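Local atomic coordinates of GTP-binding protein (Pyrococcus horikoshii, PDB entry 1WXQ), a protein that probably binds GTP and may hydrolyse nucleotide, combining an OBG-type GTPase domain with a TGS domain, although its cellular role is unknown. Residues S349-L354 and R376-D381; N371-R376 and N387-I392. All blocks are in the same frame, centred on the assembly; numbering follows the deposited sequence.

Contact 1. Residues S349-L354 and R376-D381; sequences STPRDL and RRVGED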
loop_
_atom_site.group_PDB
_atom_site.type_symbol
_atom_site.label_atom_id
_atom_site.label_comp_id
_atom_site.label_asym_id
_atom_site.label_seq_id
_atom_site.Cartn_x
_atom_site.Cartn_y
_atom_site.Cartn_z
ATOM N N SER A 349 7.792 -10.388 -10.410
ATOM C CA SER A 349 6.793 -11.128 -11.159
ATOM C C SER A 349 7.365 -11.441 -12.534
ATOM O O SER A 349 8.369 -10.859 -12.950
ATOM C CB SER A 349 5.518 -10.298 -11.306
ATOM O OG SER A 349 4.861 -10.165 -10.061
ATOM N N THR A 350 6.737 -12.374 -13.232
ATOM C CA THR A 350 7.188 -12.742 -14.558
ATOM C C THR A 350 5.967 -12.691 -15.454
ATOM O O THR A 350 4.839 -12.546 -14.964
ATOM C CB THR A 350 7.804 -14.164 -14.581
ATOM O OG1 THR A 350 6.883 -15.103 -14.018
ATOM C CG2 THR A 350 9.095 -14.198 -13.801
ATOM N N PRO A 351 6.165 -12.788 -16.779
ATOM C CA PRO A 351 4.996 -12.737 -17.655
ATOM C C PRO A 351 3.969 -13.830 -17.372
ATOM O O PRO A 351 2.763 -13.597 -17.512
ATOM C CB PRO A 351 5.610 -12.815 -19.045
ATOM C CG PRO A 351 6.879 -12.044 -18.857
ATOM C CD PRO A 351 7.401 -12.644 -17.565
ATOM N N ARG A 352 4.428 -15.009 -16.963
ATOM C CA ARG A 352 3.473 -16.049 -16.661
ATOM C C ARG A 352 2.599 -15.629 -15.493
ATOM O O ARG A 352 1.418 -15.938 -15.424
ATOM C CB ARG A 352 4.238 -17.322 -16.303
ATOM C CG ARG A 352 3.296 -18.451 -15.887
ATOM C CD ARG A 352 4.049 -19.641 -15.285
ATOM N NE ARG A 352 4.975 -20.208 -16.268
ATOM C CZ ARG A 352 4.551 -21.268 -16.982
ATOM N NH1 ARG A 352 3.338 -21.758 -16.785
ATOM N NH2 ARG A 352 5.365 -21.831 -17.883
ATOM N N ASP A 353 3.174 -14.870 -14.559
ATOM C CA ASP A 353 2.410 -14.359 -13.420
ATOM C C ASP A 353 1.396 -13.370 -13.956
ATOM O O ASP A 353 0.286 -13.280 -13.458
ATOM C CB ASP A 353 3.309 -13.639 -12.396
ATOM C CG ASP A 353 4.211 -14.589 -11.620
ATOM O OD1 ASP A 353 3.715 -15.627 -11.154
ATOM O OD2 ASP A 353 5.413 -14.294 -11.449
ATOM N N LEU A 354 1.787 -12.609 -14.970
ATOM C CA LEU A 354 0.871 -11.637 -15.560
ATOM C C LEU A 354 -0.274 -12.373 -16.264
ATOM O O LEU A 354 -1.377 -11.853 -16.366
ATOM C CB LEU A 354 1.605 -10.735 -16.552
ATOM C CG LEU A 354 0.666 -9.873 -17.392
ATOM C CD1 LEU A 354 -0.055 -8.863 -16.485
ATOM C CD2 LEU A 354 1.453 -9.181 -18.502
ATOM N N ARG A 376 11.174 -8.351 -28.807
ATOM C CA ARG A 376 11.794 -9.667 -28.813
ATOM C C ARG A 376 11.276 -10.565 -27.701
ATOM O O ARG A 376 10.723 -10.101 -26.701
ATOM C CB ARG A 376 13.319 -9.588 -28.721
ATOM C CG ARG A 376 13.959 -10.859 -29.283
ATOM C CD ARG A 376 15.477 -10.864 -29.251
ATOM N NE ARG A 376 16.016 -11.982 -30.030
ATOM C CZ ARG A 376 15.674 -13.262 -29.867
ATOM N NH1 ARG A 376 14.783 -13.614 -28.946
ATOM N NH2 ARG A 376 16.220 -14.195 -30.639
ATOM N N ARG A 377 11.462 -11.863 -27.899
ATOM C CA ARG A 377 11.017 -12.866 -26.951
ATOM C C ARG A 377 11.801 -12.766 -25.651
ATOM O O ARG A 377 13.032 -12.701 -25.658
ATOM C CB ARG A 377 11.158 -14.257 -27.578
ATOM C CG ARG A 377 10.828 -15.425 -26.654
ATOM C CD ARG A 377 10.562 -16.690 -27.456
ATOM N NE ARG A 377 10.450 -17.869 -26.606
ATOM C CZ ARG A 377 9.820 -18.979 -26.965
ATOM N NH1 ARG A 377 9.244 -19.056 -28.155
ATOM N NH2 ARG A 377 9.763 -20.010 -26.136
ATOM N N VAL A 378 11.063 -12.762 -24.545
ATOM C CA VAL A 378 11.620 -12.655 -23.207
ATOM C C VAL A 378 11.924 -14.047 -22.640
ATOM O O VAL A 378 11.529 -15.067 -23.192
ATOM C CB VAL A 378 10.596 -11.902 -22.292
ATOM C CG1 VAL A 378 9.996 -12.829 -21.263
ATOM C CG2 VAL A 378 11.269 -10.708 -21.652
ATOM N N GLY A 379 12.644 -14.063 -21.525
ATOM C CA GLY A 379 12.961 -15.319 -20.868
ATOM C C GLY A 379 11.795 -15.696 -19.970
ATOM O O GLY A 379 10.954 -14.850 -19.688
ATOM N N GLU A 380 11.729 -16.936 -19.508
ATOM C CA GLU A 380 10.630 -17.343 -18.646
ATOM C C GLU A 380 10.807 -16.804 -17.247
ATOM O O GLU A 380 9.860 -16.701 -16.469
ATOM C CB GLU A 380 10.556 -18.861 -18.591
ATOM C CG GLU A 380 9.933 -19.384 -17.321
ATOM C CD GLU A 380 8.433 -19.351 -17.367
ATOM O OE1 GLU A 380 7.899 -19.328 -18.497
ATOM O OE2 GLU A 380 7.798 -19.353 -16.287
ATOM N N ASP A 381 12.049 -16.479 -16.944
ATOM C CA ASP A 381 12.410 -15.952 -15.653
ATOM C C ASP A 381 12.511 -14.436 -15.700
ATOM O O ASP A 381 12.993 -13.808 -14.758
ATOM C CB ASP A 381 13.744 -16.556 -15.224
ATOM C CG ASP A 381 13.670 -18.071 -15.066
ATOM O OD1 ASP A 381 12.850 -18.550 -14.242
ATOM O OD2 ASP A 381 14.419 -18.789 -15.767
#
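R352 and E380 form the charged link between the start of helix 351-358 and the loop that follows strand 366-371. The donor is NE rather than the end of the guanidinium: R352 NE lies 2.9 Å from E380 OE2, with a fairly straight N-H...O angle of 166°. The carboxylate oxygen sits near the guanidinium plane, at its edge, and is met on its syn side. The two flat groups are turned 53° against each other. The NE bond is the single hydrogen bond of this salt bridge, while R352 NH2 stays 3.6 Å from E380 OE1. The CA-CB bond of E380 points away from the helix, and a bend at chi2 (82°) turns CD back toward R352. F366, on the neighbouring strand, touches both side chains. Nearer the helix start, T350 presents its methyl to the loop backbone, with CG2 3.7 Å from E380 O. Beside it P351 CG meets V378 CG1 at 4.0 Å, a small apolar contact that continues inward as P351 packs on A369, Y382 and L384. In the ubiquitin-like beta-grasp fold expected of a TGS domain, the loop between strands 366-371 and 388-394, which carries V378 and E380, here passes the first turn of helix 351-358. V378 is held to strand 366-371 by a backbone hydrogen bond with A369. T350 is the N-cap residue, and D353 OD2, three residues on, takes two bonds from it, from T350 N at 2.9 Å and from T350 OG1 at 3.1 Å. The first holds the backbone N, as one of the two bonds of a capping box would; the second comes from above the carboxylate plane and ties the T350 hydroxyl to D353 while its methyl faces the loop.

Contact 2. Residues N371-R376 and N387-I392; sequences NARTKR and NDIVKI
The pairing of N371 with V390 lies at the end of strand 366-371, an outermost strand of the TGS sheet, where the chain turns out of it. The two form an antiparallel non-hydrogen-bonded pair with CA atoms 5.0 Å apart. Next along, A372 N donates to I389 O at 2.7 Å. The methyl of A372 also rests on I389, CB against CG2. In the sheet of the expected beta-grasp fold, strand 388-394 runs between 366-371 and the parallel strand 319-325, bonding Y323 and V325 through V390. R373 runs out extended from CG to NE and crosses I389 at about a right angle, its NE 3.9 Å from I389 CD1; the guanidinium end beyond is less surely placed. N371 to T374 form an Asx motif within the turn: N371 OD1 accepts from T374 N at 2.9 Å, with an N-H...O angle of 160°. CG of N371, anti to the backbone N (chi1 -177°), carries OD1 to T374 N. N371 N bonds R376 O to close the loop. An alanine at N371 would probably leave T374 N without this acceptor and the turn freer to shift. On the other segment, D388 OD2 is bound by Y382 OH and Q385 N, while N387 ND2 reaches D47 O at the end of strand 39-47 in the GTPase part.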
loop_
_atom_site.group_PDB
_atom_site.type_symbol
_atom_site.label_atom_id
_atom_site.label_comp_id
_atom_site.label_asym_id
_atom_site.label_seq_id
_atom_site.Cartn_x
_atom_site.Cartn_y
_atom_site.Cartn_z
ATOM N N ASN A 371 8.217 -8.896 -25.331
ATOM C CA ASN A 371 8.309 -7.529 -24.835
ATOM C C ASN A 371 7.808 -6.595 -25.939
ATOM O O ASN A 371 8.518 -6.348 -26.916
ATOM C CB ASN A 371 9.769 -7.208 -24.499
ATOM C CG ASN A 371 9.942 -5.828 -23.899
ATOM O OD1 ASN A 371 9.404 -4.844 -24.408
ATOM N ND2 ASN A 371 10.709 -5.745 -22.816
ATOM N N ALA A 372 6.591 -6.079 -25.782
ATOM C CA ALA A 372 5.995 -5.192 -26.781
ATOM C C ALA A 372 6.749 -3.887 -26.975
ATOM O O ALA A 372 6.260 -2.977 -27.643
ATOM C CB ALA A 372 4.550 -4.900 -26.423
ATOM N N ARG A 373 7.932 -3.791 -26.383
ATOM C CA ARG A 373 8.753 -2.603 -26.534
ATOM C C ARG A 373 9.998 -2.987 -27.306
ATOM O O ARG A 373 10.271 -2.419 -28.363
ATOM C CB ARG A 373 9.124 -2.018 -25.172
ATOM C CG ARG A 373 8.098 -1.026 -24.651
ATOM C CD ARG A 373 8.467 -0.490 -23.283
ATOM N NE ARG A 373 7.555 0.572 -22.876
ATOM C CZ ARG A 373 7.401 0.990 -21.625
ATOM N NH1 ARG A 373 8.103 0.433 -20.642
ATOM N NH2 ARG A 373 6.538 1.962 -21.354
ATOM N N THR A 374 10.747 -3.956 -26.782
ATOM C CA THR A 374 11.959 -4.425 -27.447
ATOM C C THR A 374 11.593 -5.216 -28.695
ATOM O O THR A 374 12.383 -5.321 -29.635
ATOM C CB THR A 374 12.743 -5.429 -26.575
ATOM O OG1 THR A 374 13.320 -4.749 -25.454
ATOM C CG2 THR A 374 13.850 -6.089 -27.385
ATOM N N LYS A 375 10.381 -5.762 -28.684
ATOM C CA LYS A 375 9.857 -6.559 -29.787
ATOM C C LYS A 375 10.502 -7.932 -29.877
ATOM O O LYS A 375 10.403 -8.600 -30.904
ATOM C CB LYS A 375 10.069 -5.797 -31.096
ATOM C CG LYS A 375 9.479 -4.396 -31.092
ATOM C CD LYS A 375 9.962 -3.590 -32.298
ATOM C CE LYS A 375 11.464 -3.292 -32.227
ATOM N NZ LYS A 375 11.940 -2.518 -33.411
ATOM N N ARG A 376 11.174 -8.351 -28.807
ATOM C CA ARG A 376 11.794 -9.667 -28.813
ATOM C C ARG A 376 11.276 -10.565 -27.701
ATOM O O ARG A 376 10.723 -10.101 -26.701
ATOM C CB ARG A 376 13.319 -9.588 -28.721
ATOM C CG ARG A 376 13.959 -10.859 -29.283
ATOM C CD ARG A 376 15.477 -10.864 -29.251
ATOM N NE ARG A 376 16.016 -11.982 -30.030
ATOM C CZ ARG A 376 15.674 -13.262 -29.867
ATOM N NH1 ARG A 376 14.783 -13.614 -28.946
ATOM N NH2 ARG A 376 16.220 -14.195 -30.639
ATOM N N ASN A 387 6.183 -0.464 -16.019
ATOM C CA ASN A 387 5.587 0.076 -17.239
ATOM C C ASN A 387 5.904 -0.764 -18.480
ATOM O O ASN A 387 6.121 -0.254 -19.573
ATOM C CB ASN A 387 6.105 1.502 -17.427
ATOM C CG ASN A 387 4.988 2.484 -17.181
ATOM O OD1 ASN A 387 3.808 2.156 -17.245
ATOM N ND2 ASN A 387 5.387 3.736 -16.893
ATOM N N ASP A 388 5.952 -2.094 -18.286
ATOM C CA ASP A 388 6.284 -2.966 -19.405
ATOM C C ASP A 388 5.070 -3.235 -20.301
ATOM O O ASP A 388 3.928 -3.254 -19.861
ATOM C CB ASP A 388 6.834 -4.278 -18.846
ATOM C CG ASP A 388 8.353 -4.265 -18.947
ATOM O OD1 ASP A 388 8.887 -3.251 -19.399
ATOM O OD2 ASP A 388 8.981 -5.250 -18.569
ATOM N N ILE A 389 5.182 -3.488 -21.602
ATOM C CA ILE A 389 4.032 -3.811 -22.448
ATOM C C ILE A 389 4.341 -5.247 -22.876
ATOM O O ILE A 389 5.436 -5.528 -23.365
ATOM C CB ILE A 389 3.949 -2.853 -23.669
ATOM C CG1 ILE A 389 3.968 -1.398 -23.173
ATOM C CG2 ILE A 389 2.653 -3.089 -24.457
ATOM C CD1 ILE A 389 4.072 -0.365 -24.263
ATOM N N VAL A 390 3.395 -6.162 -22.691
ATOM C CA VAL A 390 3.688 -7.560 -22.989
ATOM C C VAL A 390 2.650 -8.416 -23.714
ATOM O O VAL A 390 1.464 -8.326 -23.442
ATOM C CB VAL A 390 4.077 -8.289 -21.671
ATOM C CG1 VAL A 390 4.044 -9.799 -21.861
ATOM C CG2 VAL A 390 5.466 -7.852 -21.235
ATOM N N LYS A 391 3.131 -9.255 -24.632
ATOM C CA LYS A 391 2.279 -10.172 -25.392
ATOM C C LYS A 391 2.392 -11.586 -24.801
ATOM O O LYS A 391 3.484 -12.160 -24.713
ATOM C CB LYS A 391 2.688 -10.179 -26.876
ATOM C CG LYS A 391 2.083 -11.307 -27.745
ATOM C CD LYS A 391 0.632 -11.396 -28.224
ATOM C CE LYS A 391 0.059 -12.712 -28.760
ATOM N NZ LYS A 391 0.174 -13.114 -30.161
ATOM N N ILE A 392 1.256 -12.135 -24.385
ATOM C CA ILE A 392 1.226 -13.472 -23.806
ATOM C C ILE A 392 0.795 -14.534 -24.829
ATOM O O ILE A 392 -0.202 -14.381 -25.538
ATOM C CB ILE A 392 0.279 -13.519 -22.590
ATOM C CG1 ILE A 392 0.773 -12.537 -21.515
ATOM C CG2 ILE A 392 0.205 -14.935 -22.047
ATOM C CD1 ILE A 392 -0.151 -12.398 -20.323
#

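How the contacts relate
Contacts 1 and 2 lie 10 Å apart between centres, within the same TGS domain, and their segments alternate along the chain, sharing R376. Contact 1 sets helix 351-358 against the loop, whereas contact 2 sets the start of that loop against strand 388-394. They meet in the layer between helix and sheet: L354 CG of contact 1 packs 4.0 Å from I392 CD1 of contact 2, and L354 CD2 lies 4.2 Å from V390 CB. Y382 touches both, meeting P351 in contact 1 and N371 in contact 2, and bonding D388 OD2. Contact 2 also reaches the GTPase part, through N387 to D47 and P49.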